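Uncharacterized protein HI_0666 (Haemophilus influenzae, PDB 7CZO) corresponds to the N-terminal domain of a HipA toxin and probably works within an unusual three-component HipBA toxin-antitoxin system. Local coordinates at residues G18-D23 / D83-L88; P33-I38 / F44-S49; S7-V10 / E15-G18. One frame throughout, in Å; residues are numbered along the deposited sequence.

Contact 1 of 3, residues G18-D23 / D83-L88; sequences GLLRED and DMFRFL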
loop_
_atom_site.group_PDB
_atom_site.type_symbol
_atom_site.label_atom_id
_atom_site.label_comp_id
_atom_site.label_asym_id
_atom_site.label_seq_id
_atom_site.Cartn_x
_atom_site.Cartn_y
_atom_site.Cartn_z
ATOM N N GLY A 18 -5.282 9.112 0.047
ATOM C CA GLY A 18 -5.502 8.333 1.281
ATOM C C GLY A 18 -4.267 7.710 1.901
ATOM O O GLY A 18 -3.156 8.079 1.553
ATOM N N LEU A 19 -4.454 6.722 2.778
ATOM C CA LEU A 19 -3.359 6.249 3.657
ATOM C C LEU A 19 -3.373 4.745 3.766
ATOM O O LEU A 19 -4.403 4.160 4.017
ATOM C CB LEU A 19 -3.524 6.817 5.065
ATOM C CG LEU A 19 -3.452 8.338 5.189
ATOM C CD1 LEU A 19 -4.130 8.790 6.469
ATOM C CD2 LEU A 19 -1.996 8.791 5.143
ATOM N N LEU A 20 -2.235 4.102 3.579
ATOM C CA LEU A 20 -2.192 2.657 3.679
ATOM C C LEU A 20 -1.267 2.359 4.846
ATOM O O LEU A 20 -0.118 2.813 4.835
ATOM C CB LEU A 20 -1.660 2.081 2.380
ATOM C CG LEU A 20 -1.355 0.595 2.398
ATOM C CD1 LEU A 20 -2.607 -0.238 2.424
ATOM C CD2 LEU A 20 -0.533 0.259 1.170
ATOM N N ARG A 21 -1.768 1.635 5.853
ATOM C CA ARG A 21 -1.040 1.461 7.127
ATOM C C ARG A 21 -0.975 0.016 7.397
ATOM O O ARG A 21 -1.886 -0.711 6.999
ATOM C CB ARG A 21 -1.738 2.124 8.319
ATOM C CG ARG A 21 -2.495 3.385 7.954
ATOM C CD ARG A 21 -2.658 4.362 9.093
ATOM N NE ARG A 21 -1.766 5.514 8.950
ATOM C CZ ARG A 21 -1.768 6.567 9.767
ATOM N NH1 ARG A 21 -2.626 6.622 10.791
ATOM N NH2 ARG A 21 -0.911 7.572 9.556
ATOM N N GLU A 22 0.118 -0.408 8.038
ATOM C CA GLU A 22 0.234 -1.772 8.573
ATOM C C GLU A 22 0.478 -1.737 10.076
ATOM O O GLU A 22 1.142 -0.820 10.604
ATOM C CB GLU A 22 1.356 -2.533 7.929
ATOM C CG GLU A 22 1.401 -3.993 8.330
ATOM C CD GLU A 22 2.728 -4.665 8.010
ATOM O OE1 GLU A 22 3.741 -3.955 7.766
ATOM O OE2 GLU A 22 2.757 -5.919 8.033
ATOM N N ASP A 23 -0.111 -2.728 10.751
ATOM C CA ASP A 23 0.030 -2.913 12.196
ATOM C C ASP A 23 -0.072 -4.420 12.490
ATOM O O ASP A 23 -0.247 -5.239 11.538
ATOM C CB ASP A 23 -1.010 -2.030 12.960
ATOM C CG ASP A 23 -2.514 -2.561 12.899
ATOM O OD1 ASP A 23 -2.845 -3.728 12.442
ATOM O OD2 ASP A 23 -3.383 -1.751 13.356
ATOM N N ASP A 83 6.816 -8.041 3.670
ATOM C CA ASP A 83 7.923 -7.853 2.728
ATOM C C ASP A 83 7.452 -7.117 1.521
ATOM O O ASP A 83 8.163 -6.287 0.987
ATOM C CB ASP A 83 8.544 -9.188 2.320
ATOM C CG ASP A 83 9.488 -9.719 3.386
ATOM O OD1 ASP A 83 10.083 -8.859 4.105
ATOM O OD2 ASP A 83 9.617 -10.965 3.504
ATOM N N MET A 84 6.232 -7.432 1.123
ATOM C CA MET A 84 5.527 -6.730 0.064
ATOM C C MET A 84 5.115 -5.318 0.419
ATOM O O MET A 84 5.344 -4.409 -0.365
ATOM C CB MET A 84 4.345 -7.583 -0.389
ATOM C CG MET A 84 4.903 -8.685 -1.252
ATOM S SD MET A 84 3.740 -9.800 -1.959
ATOM C CE MET A 84 2.580 -8.772 -2.830
ATOM N N PHE A 85 4.553 -5.116 1.606
ATOM C CA PHE A 85 4.222 -3.776 2.063
ATOM C C PHE A 85 5.493 -2.968 2.172
ATOM O O PHE A 85 5.484 -1.775 1.941
ATOM C CB PHE A 85 3.497 -3.803 3.424
ATOM C CG PHE A 85 3.100 -2.427 3.931
ATOM C CD1 PHE A 85 2.080 -1.726 3.330
ATOM C CD2 PHE A 85 3.749 -1.848 4.987
ATOM C CE1 PHE A 85 1.708 -0.474 3.766
ATOM C CE2 PHE A 85 3.369 -0.588 5.442
ATOM C CZ PHE A 85 2.338 0.100 4.837
ATOM N N ARG A 86 6.599 -3.610 2.524
ATOM C CA ARG A 86 7.853 -2.862 2.620
ATOM C C ARG A 86 8.287 -2.429 1.198
ATOM O O ARG A 86 8.693 -1.304 0.981
ATOM C CB ARG A 86 8.929 -3.698 3.310
ATOM C CG ARG A 86 9.979 -2.900 4.065
ATOM C CD ARG A 86 11.070 -3.787 4.703
ATOM N NE ARG A 86 10.642 -5.165 5.022
ATOM C CZ ARG A 86 9.802 -5.518 6.002
ATOM N NH1 ARG A 86 9.247 -4.605 6.800
ATOM N NH2 ARG A 86 9.491 -6.804 6.172
ATOM N N PHE A 87 8.166 -3.320 0.225
ATOM C CA PHE A 87 8.551 -2.996 -1.123
ATOM C C PHE A 87 7.706 -1.830 -1.604
ATOM O O PHE A 87 8.227 -0.814 -2.077
ATOM C CB PHE A 87 8.341 -4.170 -2.029
ATOM C CG PHE A 87 8.516 -3.831 -3.456
ATOM C CD1 PHE A 87 9.718 -4.047 -4.084
ATOM C CD2 PHE A 87 7.481 -3.274 -4.170
ATOM C CE1 PHE A 87 9.887 -3.708 -5.414
ATOM C CE2 PHE A 87 7.634 -2.931 -5.510
ATOM C CZ PHE A 87 8.843 -3.148 -6.125
ATOM N N LEU A 88 6.394 -1.938 -1.426
ATOM C CA LEU A 88 5.527 -0.805 -1.783
ATOM C C LEU A 88 6.061 0.497 -1.209
ATOM O O LEU A 88 6.114 1.493 -1.919
ATOM C CB LEU A 88 4.061 -1.035 -1.370
ATOM C CG LEU A 88 3.481 -2.204 -2.183
ATOM C CD1 LEU A 88 2.081 -2.538 -1.712
ATOM C CD2 LEU A 88 3.533 -1.916 -3.678
#
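The ring of Phe-85 comes up from the helix and lodges against Leu-20 and Glu-22, two alternate residues of the strand whose side chains share one face of the sheet. Glu-22 CB sits over one face of the Phe-85 ring, 4.0 Å from its centroid, in a CH-pi contact displaced toward the rim. Leu-20 meets the ring edge instead, its CD2 lying 3.5 Å from Phe-85 CE1, and Leu-20 O also lies near the ring plane, 3.7 Å from Phe-85 CZ. CG anti to the backbone N (chi1 -179°) carries the Phe-85 ring out to the strand. Beyond CB, Glu-22 runs extended past the ring in the opposite sense; its carboxylate, turned 63° from the ring plane, puts OE1 beside Phe-85 CD2, while OE2 bonds to Ser-82 OG, just before residues 83-88. Arg-86 is occupied within the helix: its NH2 makes a salt bridge to Asp-83 OD1 of 3.0 Å. No hydrogen bond joins the two segments. The axes of 18-22 and 83-88 come within 10.3 Å, their N-to-C directions 143° apart. Helix 82-91 packs on the sheet face that carries Leu-20 and Glu-22, where Leu-20 and Leu-88 both also touch Phe-60 of helix 58-62 and Gln-100 of strand 98-102.

Contact 2 of 3, residues P33-I38 / F44-S49; sequences PDYQGI and FPIEQS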
loop_
_atom_site.group_PDB
_atom_site.type_symbol
_atom_site.label_atom_id
_atom_site.label_comp_id
_atom_site.label_asym_id
_atom_site.label_seq_id
_atom_site.Cartn_x
_atom_site.Cartn_y
_atom_site.Cartn_z
ATOM N N PRO A 33 -11.022 12.147 3.645
ATOM C CA PRO A 33 -12.455 12.448 3.796
ATOM C C PRO A 33 -12.994 13.381 2.714
ATOM O O PRO A 33 -14.176 13.299 2.377
ATOM C CB PRO A 33 -12.541 13.112 5.166
ATOM C CG PRO A 33 -11.148 13.125 5.726
ATOM C CD PRO A 33 -10.190 12.854 4.629
ATOM N N ASP A 34 -12.140 14.252 2.172
ATOM C CA ASP A 34 -12.551 15.156 1.089
ATOM C C ASP A 34 -12.247 14.604 -0.276
ATOM O O ASP A 34 -12.275 15.368 -1.245
ATOM C CB ASP A 34 -11.800 16.493 1.122
ATOM C CG ASP A 34 -11.649 17.039 2.484
ATOM O OD1 ASP A 34 -12.687 17.364 3.105
ATOM O OD2 ASP A 34 -10.475 17.135 2.904
ATOM N N TYR A 35 -11.877 13.328 -0.360
ATOM C CA TYR A 35 -11.609 12.730 -1.648
ATOM C C TYR A 35 -12.909 12.191 -2.147
ATOM O O TYR A 35 -13.400 11.137 -1.711
ATOM C CB TYR A 35 -10.549 11.635 -1.601
ATOM C CG TYR A 35 -10.185 11.122 -2.980
ATOM C CD1 TYR A 35 -9.313 11.846 -3.801
ATOM C CD2 TYR A 35 -10.699 9.917 -3.466
ATOM C CE1 TYR A 35 -8.958 11.387 -5.060
ATOM C CE2 TYR A 35 -10.361 9.456 -4.734
ATOM C CZ TYR A 35 -9.478 10.195 -5.533
ATOM O OH TYR A 35 -9.128 9.762 -6.815
ATOM N N GLN A 36 -13.510 13.007 -2.990
ATOM C CA GLN A 36 -14.448 12.552 -3.963
ATOM C C GLN A 36 -13.560 12.637 -5.191
ATOM O O GLN A 36 -12.809 13.611 -5.353
ATOM C CB GLN A 36 -15.668 13.473 -4.031
ATOM C CG GLN A 36 -16.901 12.801 -4.626
ATOM C CD GLN A 36 -16.925 12.779 -6.161
ATOM O OE1 GLN A 36 -15.926 13.072 -6.838
ATOM N NE2 GLN A 36 -18.083 12.434 -6.714
ATOM N N GLY A 37 -13.616 11.606 -6.024
ATOM C CA GLY A 37 -12.648 11.448 -7.093
ATOM C C GLY A 37 -12.727 10.024 -7.603
ATOM O O GLY A 37 -13.574 9.215 -7.140
ATOM N N ILE A 38 -11.862 9.703 -8.564
ATOM C CA ILE A 38 -11.954 8.396 -9.218
ATOM C C ILE A 38 -11.434 7.349 -8.245
ATOM O O ILE A 38 -10.381 7.560 -7.606
ATOM C CB ILE A 38 -11.198 8.368 -10.563
ATOM C CG1 ILE A 38 -11.452 7.038 -11.268
ATOM C CG2 ILE A 38 -9.705 8.643 -10.408
ATOM C CD1 ILE A 38 -10.807 6.944 -12.641
ATOM N N PHE A 44 -12.247 -0.817 -3.979
ATOM C CA PHE A 44 -12.218 0.299 -3.039
ATOM C C PHE A 44 -13.149 1.424 -3.473
ATOM O O PHE A 44 -12.716 2.498 -3.862
ATOM C CB PHE A 44 -10.804 0.859 -2.903
ATOM C CG PHE A 44 -9.818 -0.099 -2.284
ATOM C CD1 PHE A 44 -10.145 -0.828 -1.144
ATOM C CD2 PHE A 44 -8.540 -0.219 -2.806
ATOM C CE1 PHE A 44 -9.239 -1.686 -0.567
ATOM C CE2 PHE A 44 -7.619 -1.075 -2.234
ATOM C CZ PHE A 44 -7.971 -1.811 -1.113
ATOM N N PRO A 45 -14.456 1.186 -3.375
ATOM C CA PRO A 45 -15.392 2.298 -3.516
ATOM C C PRO A 45 -15.264 3.312 -2.379
ATOM O O PRO A 45 -15.172 2.948 -1.209
ATOM C CB PRO A 45 -16.756 1.624 -3.451
ATOM C CG PRO A 45 -16.508 0.154 -3.652
ATOM C CD PRO A 45 -15.127 -0.107 -3.156
ATOM N N ILE A 46 -15.320 4.574 -2.742
ATOM C CA ILE A 46 -15.146 5.682 -1.811
ATOM C C ILE A 46 -16.091 5.669 -0.631
ATOM O O ILE A 46 -15.731 6.134 0.447
ATOM C CB ILE A 46 -15.320 7.003 -2.576
ATOM C CG1 ILE A 46 -14.346 6.998 -3.782
ATOM C CG2 ILE A 46 -15.171 8.203 -1.647
ATOM C CD1 ILE A 46 -13.726 8.318 -4.173
ATOM N N GLU A 47 -17.283 5.112 -0.816
ATOM C CA GLU A 47 -18.343 5.133 0.208
ATOM C C GLU A 47 -18.129 4.079 1.269
ATOM O O GLU A 47 -18.752 4.140 2.328
ATOM C CB GLU A 47 -19.709 4.907 -0.429
ATOM C CG GLU A 47 -20.099 5.976 -1.452
ATOM C CD GLU A 47 -19.403 5.844 -2.820
ATOM O OE1 GLU A 47 -19.314 6.896 -3.500
ATOM O OE2 GLU A 47 -18.960 4.718 -3.215
ATOM N N GLN A 48 -17.265 3.107 0.980
ATOM C CA GLN A 48 -16.943 2.033 1.923
ATOM C C GLN A 48 -15.662 2.247 2.720
ATOM O O GLN A 48 -15.326 1.452 3.617
ATOM C CB GLN A 48 -16.847 0.731 1.173
ATOM C CG GLN A 48 -18.091 0.494 0.337
ATOM C CD GLN A 48 -18.149 -0.900 -0.255
ATOM O OE1 GLN A 48 -17.160 -1.631 -0.262
ATOM N NE2 GLN A 48 -19.317 -1.276 -0.755
ATOM N N SER A 49 -14.940 3.315 2.418
ATOM C CA SER A 49 -13.739 3.578 3.178
ATOM C C SER A 49 -14.129 3.748 4.645
ATOM O O SER A 49 -15.131 4.377 4.944
ATOM C CB SER A 49 -13.112 4.840 2.670
ATOM O OG SER A 49 -11.904 5.088 3.315
#
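Ile-46 points into the bend made by Tyr-35, Gln-36 and Gly-37, and most of the surface buried here is its own. Its two branches do different jobs. The longer one, with CG1 anti to the carbonyl carbon (chi1 -54°), carries CD1 to the tyrosine, 3.5 Å from Tyr-35 CD2 and nearly as close to CE2; the two side chains cross at about a right angle, and the methyl approaches the ring obliquely. The shorter branch turns to the backbone, CG2 lying 3.4 Å from Tyr-35 O.

Tyr-35 is held in position by its own segment. The ring lies forward along the chain, over Gly-37, and its OH donates to Ile-38 O over 2.7 Å, reaching the carbonyl at a C=O...donor angle of 134° and tilted 19° from its plane. Gly-37 lies against one face of the ring: its CA stands 3.7 Å from the plane of the Tyr-35 ring, toward the rim, and its carbonyl oxygen looks toward Ile-46 CD1. Within 44-49, a backbone bond of 3.0 Å from Gln-48 N to Pro-45 O closes the turn that presents Ile-46. No hydrogen bond crosses between 33-38 and 44-49, so the contact is purely one of packing at the surface.

Both segments belong to the long connection between strands 27-31 and 51-53. Ile-46 also touches Pro-39 within that connection, and two residues before Ile-46, segment 44-49 turns inward at Phe-44, whose ring meets Phe-29 and Phe-51 of the two flanking strands.

Contact 3 of 3, residues S7-V10 / E15-G18; sequences SGKV and EFIG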
loop_
_atom_site.group_PDB
_atom_site.type_symbol
_atom_site.label_atom_id
_atom_site.label_comp_id
_atom_site.label_asym_id
_atom_site.label_seq_id
_atom_site.Cartn_x
_atom_site.Cartn_y
_atom_site.Cartn_z
ATOM N N SER A 7 3.196 3.402 7.806
ATOM C CA SER A 7 2.215 4.198 7.132
ATOM C C SER A 7 2.773 4.713 5.776
ATOM O O SER A 7 3.946 5.068 5.681
ATOM C CB SER A 7 1.828 5.357 8.054
ATOM O OG SER A 7 0.810 6.172 7.482
ATOM N N GLY A 8 1.927 4.758 4.739
ATOM C CA GLY A 8 2.287 5.337 3.435
ATOM C C GLY A 8 1.181 6.234 2.922
ATOM O O GLY A 8 0.015 5.843 2.911
ATOM N N LYS A 9 1.519 7.456 2.542
ATOM C CA LYS A 9 0.568 8.323 1.851
ATOM C C LYS A 9 0.407 7.790 0.421
ATOM O O LYS A 9 1.379 7.418 -0.235
ATOM C CB LYS A 9 1.080 9.761 1.775
ATOM C CG LYS A 9 0.709 10.695 2.912
ATOM C CD LYS A 9 1.636 11.924 2.893
ATOM C CE LYS A 9 0.917 13.259 3.114
ATOM N NZ LYS A 9 1.244 14.304 2.089
ATOM N N VAL A 10 -0.827 7.792 -0.059
ATOM C CA VAL A 10 -1.165 7.201 -1.333
ATOM C C VAL A 10 -1.614 8.268 -2.284
ATOM O O VAL A 10 -2.577 8.987 -2.014
ATOM C CB VAL A 10 -2.294 6.180 -1.155
ATOM C CG1 VAL A 10 -2.910 5.794 -2.499
ATOM C CG2 VAL A 10 -1.753 4.952 -0.391
ATOM N N GLU A 15 -2.456 13.203 -7.168
ATOM C CA GLU A 15 -3.215 13.711 -6.030
ATOM C C GLU A 15 -3.239 12.730 -4.854
ATOM O O GLU A 15 -3.588 11.566 -5.030
ATOM C CB GLU A 15 -4.674 13.982 -6.452
ATOM C CG GLU A 15 -4.848 14.778 -7.737
ATOM C CD GLU A 15 -4.285 16.193 -7.656
ATOM O OE1 GLU A 15 -4.527 16.896 -6.639
ATOM O OE2 GLU A 15 -3.615 16.606 -8.629
ATOM N N PHE A 16 -2.892 13.228 -3.669
ATOM C CA PHE A 16 -3.034 12.514 -2.407
ATOM C C PHE A 16 -4.472 12.090 -2.255
ATOM O O PHE A 16 -5.345 12.951 -2.238
ATOM C CB PHE A 16 -2.665 13.447 -1.247
ATOM C CG PHE A 16 -2.800 12.841 0.111
ATOM C CD1 PHE A 16 -2.535 11.495 0.339
ATOM C CD2 PHE A 16 -3.139 13.634 1.186
ATOM C CE1 PHE A 16 -2.642 10.950 1.612
ATOM C CE2 PHE A 16 -3.243 13.098 2.465
ATOM C CZ PHE A 16 -2.993 11.753 2.678
ATOM N N ILE A 17 -4.715 10.773 -2.174
ATOM C CA ILE A 17 -6.076 10.258 -2.014
ATOM C C ILE A 17 -6.328 9.498 -0.696
ATOM O O ILE A 17 -7.490 9.238 -0.368
ATOM C CB ILE A 17 -6.472 9.336 -3.173
ATOM C CG1 ILE A 17 -5.715 8.020 -3.087
ATOM C CG2 ILE A 17 -6.180 9.987 -4.501
ATOM C CD1 ILE A 17 -6.082 7.011 -4.153
ATOM N N GLY A 18 -5.282 9.112 0.047
ATOM C CA GLY A 18 -5.502 8.333 1.281
ATOM C C GLY A 18 -4.267 7.710 1.901
ATOM O O GLY A 18 -3.156 8.079 1.553
#
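Val-10 O takes two backbone donors from the partner strand. The bond from Ile-17 N to Val-10 O is 2.8 Å and almost straight, 170° at the hydrogen, whereas the one from Gly-18 N is weak at 3.4 Å. In the other direction Val-10 N gives a 2.8 Å bond to Gly-18 O. The same carbonyl of Val-10 also receives a CA-H...O contact from Phe-16 CA and lies near the plane of the Phe-16 ring, at its edge, 3.4 Å from CD1.

Apolar packing lies on the face carrying Val-10. There chi1 of 71° sets Ile-17 CG1 between its own backbone N and carbonyl carbon, where it meets Val-10 CG1 at 3.6 Å. The group around Val-10 extends to Leu-20 and to Gln-100 of strand 98-102.

Contacts with an aromatic ring are made by Lys-9 on Phe-16, the two side chains crossing at about a right angle. Lys-9 CG first touches the ring at Phe-16 CE1, 3.6 Å away. A bend at chi3 then brings CE over one face, 4.3 Å from the ring centroid, as a CH-pi contact. A second bend, at chi4, sets Lys-9 NZ over that face too in a cation-pi interaction, 4.7 Å from the centroid and 14° off the normal. Lys-9 also touches Glu-103, next to strand 98-102.

With Ile-17 and Gly-18 both set against Val-10, this is a classic beta bulge in the antiparallel hairpin of strands 7-12 and 15-22, the extra residue being absorbed while the hydrogen-bonded pair Val-10 with Gly-18 is kept.

In the fold
Strand 15-22 ties the three contacts together. Contacts 1 and 3 share Gly-18, with centres about 11 Å apart: beyond the bulge the hairpin continues through a probable hydrogen bond of 2.8 Å between Leu-20 O and Gly-8 N, and Leu-20 CB packs on Val-10 CG2. Arg-21 NE and Ser-7 OG form a further probable hydrogen bond. Contact 2 follows contact 3 along the chain and touches it through Tyr-35 and Ile-17, their centres about 12 Å apart. It is nested in the loop that contact 1 closes, yet does not touch contact 1, the nearest atoms being about 6 Å apart. Helix packing, hairpin and surface loop thus meet one sheet at different places.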